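Local atomic coordinates of putative major capsid protein (Cafeteriavirus-dependent mavirus, PDB entry 6G44), a protein that probably builds the capsid shell of the virophage mavirus, as a double jelly-roll major capsid protein that associates into trimers. Residues A336-Q341 against G423-F428. Sequence-based numbering, arbitrary orientation. Where two conformers were deposited one is given.
Sequences AVMVSQ and GSVIFF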
ATOM      1  N   ALA C 336      10.598  -3.176 -24.968  1.00 12.37           N
ATOM      2  CA  ALA C 336      10.948  -4.012 -23.805  1.00 12.95           C
ATOM      3  C   ALA C 336      12.027  -4.999 -24.236  1.00 12.89           C
ATOM      4  O   ALA C 336      11.881  -5.666 -25.282  1.00 14.42           O
ATOM      5  CB  ALA C 336       9.743  -4.744 -23.243  1.00 13.36           C
ATOM      6  N   VAL C 337      13.071  -5.114 -23.435  1.00 13.08           N
ATOM      7  CA  VAL C 337      14.190  -6.017 -23.700  1.00 13.08           C
ATOM      8  C   VAL C 337      14.247  -7.045 -22.588  1.00 13.18           C
ATOM      9  O   VAL C 337      14.230  -6.688 -21.397  1.00 12.94           O
ATOM     10  CB  VAL C 337      15.519  -5.239 -23.744  1.00 13.35           C
ATOM     11  CG1 VAL C 337      16.682  -6.182 -24.060  1.00 13.65           C
ATOM     12  CG2 VAL C 337      15.446  -4.122 -24.755  1.00 13.75           C
ATOM     13  N   MET C 338      14.345  -8.320 -22.956  1.00 13.09           N
ATOM     14  CA  MET C 338      14.515  -9.373 -21.975  1.00 15.37           C
ATOM     15  C   MET C 338      15.320 -10.493 -22.599  1.00 14.53           C
ATOM     16  O   MET C 338      15.248 -10.689 -23.813  1.00 15.95           O
ATOM     17  CB  MET C 338      13.159  -9.841 -21.421  1.00 20.18           C
ATOM     18  CG  MET C 338      12.325 -10.816 -22.189  1.00 24.06           C
ATOM     19  SD  MET C 338      10.887 -11.366 -21.182  1.00 28.50           S
ATOM     20  CE  MET C 338       9.785 -10.021 -21.468  1.00 27.75           C
ATOM     21  N   VAL C 339      16.065 -11.212 -21.777  1.00 12.78           N
ATOM     22  CA  VAL C 339      16.851 -12.364 -22.206  1.00 13.43           C
ATOM     23  C   VAL C 339      16.338 -13.570 -21.437  1.00 14.12           C
ATOM     24  O   VAL C 339      16.513 -13.637 -20.226  1.00 14.10           O
ATOM     25  CB  VAL C 339      18.340 -12.119 -21.954  1.00 13.37           C
ATOM     26  CG1 VAL C 339      19.156 -13.357 -22.361  1.00 14.40           C
ATOM     27  CG2 VAL C 339      18.837 -10.891 -22.700  1.00 14.03           C
ATOM     28  N   SER C 340      15.695 -14.525 -22.125  1.00 14.47           N
ATOM     29  CA  SER C 340      14.974 -15.630 -21.490  0.50 14.84           C
ATOM     30  C   SER C 340      15.749 -16.935 -21.614  1.00 15.74           C
ATOM     31  O   SER C 340      16.337 -17.202 -22.672  1.00 16.38           O
ATOM     32  CB  SER C 340      13.576 -15.815 -22.115  0.50 15.09           C
ATOM     33  OG  SER C 340      12.683 -14.770 -21.747  0.50 15.02           O
ATOM     34  N   GLN C 341      15.727 -17.746 -20.557  1.00 15.55           N
ATOM     35  CA  GLN C 341      16.235 -19.119 -20.635  1.00 16.59           C
ATOM     36  C   GLN C 341      15.282 -19.856 -21.568  1.00 17.21           C
ATOM     37  O   GLN C 341      14.070 -19.889 -21.336  1.00 18.24           O
ATOM     38  CB  GLN C 341      16.236 -19.729 -19.237  1.00 16.83           C
ATOM     39  CG  GLN C 341      16.754 -21.157 -19.166  1.00 17.47           C
ATOM     40  CD  GLN C 341      16.588 -21.694 -17.774  1.00 18.62           C
ATOM     41  OE1 GLN C 341      15.468 -21.973 -17.341  1.00 18.45           O
ATOM     42  NE2 GLN C 341      17.693 -21.764 -17.032  1.00 21.61           N
ATOM     43  N   GLY C 423      15.572 -12.126 -12.843  1.00 10.76           N
ATOM     44  CA  GLY C 423      16.252 -11.474 -13.962  1.00 10.25           C
ATOM     45  C   GLY C 423      15.483 -10.286 -14.518  1.00 10.83           C
ATOM     46  O   GLY C 423      14.495  -9.849 -13.943  1.00 11.39           O
ATOM     47  N   SER C 424      15.988  -9.736 -15.628  1.00 10.39           N
ATOM     48  CA  SER C 424      15.650  -8.373 -16.060  1.00 10.75           C
ATOM     49  C   SER C 424      14.592  -8.267 -17.137  1.00 11.06           C
ATOM     50  O   SER C 424      14.559  -9.059 -18.082  1.00 11.49           O
ATOM     51  CB  SER C 424      16.884  -7.655 -16.598  1.00 11.11           C
ATOM     52  OG  SER C 424      18.028  -7.846 -15.798  1.00 10.89           O
ATOM     53  N   VAL C 425      13.785  -7.221 -17.033  1.00 10.55           N
ATOM     54  CA  VAL C 425      13.068  -6.680 -18.194  1.00 10.76           C
ATOM     55  C   VAL C 425      13.337  -5.195 -18.214  1.00 10.43           C
ATOM     56  O   VAL C 425      13.110  -4.515 -17.213  1.00 10.13           O
ATOM     57  CB  VAL C 425      11.545  -6.921 -18.141  1.00 11.63           C
ATOM     58  CG1 VAL C 425      10.859  -6.337 -19.362  1.00 12.26           C
ATOM     59  CG2 VAL C 425      11.263  -8.422 -18.058  1.00 12.13           C
ATOM     60  N   ILE C 426      13.840  -4.695 -19.337  1.00 10.37           N
ATOM     61  CA  ILE C 426      14.158  -3.268 -19.459  1.00 10.60           C
ATOM     62  C   ILE C 426      13.163  -2.604 -20.405  1.00 10.91           C
ATOM     63  O   ILE C 426      13.169  -2.880 -21.607  1.00 11.04           O
ATOM     64  CB  ILE C 426      15.611  -2.992 -19.891  1.00 11.04           C
ATOM     65  CG1 ILE C 426      16.592  -3.607 -18.894  1.00 11.19           C
ATOM     66  CG2 ILE C 426      15.849  -1.485 -20.021  1.00 11.78           C
ATOM     67  CD1 ILE C 426      18.020  -3.706 -19.408  1.00 11.31           C
ATOM     68  N   PHE C 427      12.331  -1.729 -19.875  1.00 10.18           N
ATOM     69  CA  PHE C 427      11.388  -0.933 -20.641  1.00 10.82           C
ATOM     70  C   PHE C 427      12.027   0.401 -20.952  1.00 11.15           C
ATOM     71  O   PHE C 427      12.555   1.062 -20.037  1.00 10.88           O
ATOM     72  CB  PHE C 427      10.091  -0.702 -19.854  1.00 11.03           C
ATOM     73  CG  PHE C 427       9.290  -1.954 -19.606  1.00 10.88           C
ATOM     74  CD1 PHE C 427       8.426  -2.441 -20.577  1.00 11.74           C
ATOM     75  CD2 PHE C 427       9.362  -2.650 -18.387  1.00 11.18           C
ATOM     76  CE1 PHE C 427       7.663  -3.571 -20.340  1.00 11.65           C
ATOM     77  CE2 PHE C 427       8.578  -3.773 -18.157  1.00 11.89           C
ATOM     78  CZ  PHE C 427       7.747  -4.250 -19.155  1.00 11.47           C
ATOM     79  N   PHE C 428      12.050   0.805 -22.232  1.00 10.80           N
ATOM     80  CA  PHE C 428      12.554   2.143 -22.613  1.00 11.42           C
ATOM     81  C   PHE C 428      11.734   2.721 -23.757  1.00 11.03           C
ATOM     82  O   PHE C 428      11.170   1.969 -24.561  1.00 11.48           O
ATOM     83  CB  PHE C 428      14.062   2.130 -22.948  1.00 11.78           C
ATOM     84  CG  PHE C 428      14.403   1.488 -24.277  1.00 12.64           C
ATOM     85  CD1 PHE C 428      14.465   2.247 -25.434  1.00 13.13           C
ATOM     86  CD2 PHE C 428      14.726   0.126 -24.361  1.00 13.20           C
ATOM     87  CE1 PHE C 428      14.757   1.653 -26.657  1.00 13.88           C
ATOM     88  CE2 PHE C 428      15.050  -0.453 -25.569  1.00 13.76           C
ATOM     89  CZ  PHE C 428      15.061   0.313 -26.731  1.00 13.26           C
TER
HETATM   90  O   HOH W   1      16.641 -10.479 -19.076  1.00 12.25           O
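The carbonyl oxygen of Val-337 is gripped twice: the N-H of Ile-426 donates to Val-337 O at 2.9 Å, almost straight (171° at the hydrogen) and in the carbonyl plane, and the CA-H of Val-425 adds a weaker contact. The return bond, from Val-337 N to Ile-426 O at 2.9 Å, is more bent, its donor lying above the carbonyl plane, and the CA-H of Ala-336 shares that acceptor. Val-337 and Ile-426 thus form an antiparallel hydrogen-bonded pair, flanked on one side by the non-hydrogen-bonded pair Ala-336 with Phe-427. In the other direction, past Met-338 and Val-425, the two segments part, and a water takes over the bridge, accepting from Val-339 N at 2.9 Å and donating to Ser-424 O at 2.7 Å.

Side chains alternate between the two faces. On one, Val-337 CG2, set anti to its carbonyl carbon, meets the rim of the Phe-428 ring nearly in the ring plane, 3.8 Å from CE2. On the other, Ala-336 CB lies 3.8 Å from Phe-427 CE1, while Val-425 CG1 sits over one face of that ring, offset toward its rim. Met-338, bent at chi3 (82°), runs alongside Val-425 and brings CE to 4.0 Å from Val-425 CG2.

This is one buried strand pairing in a jelly-roll of the capsid protein. Leu-129 of helix 123-130 packs on the Ala-336, Met-338 and Val-425 face; strand 355-363 meets Val-337, Ile-426 and Phe-428 on the other, and strand 464-482 continues the sheet beyond 336-341 through backbone hydrogen bonds.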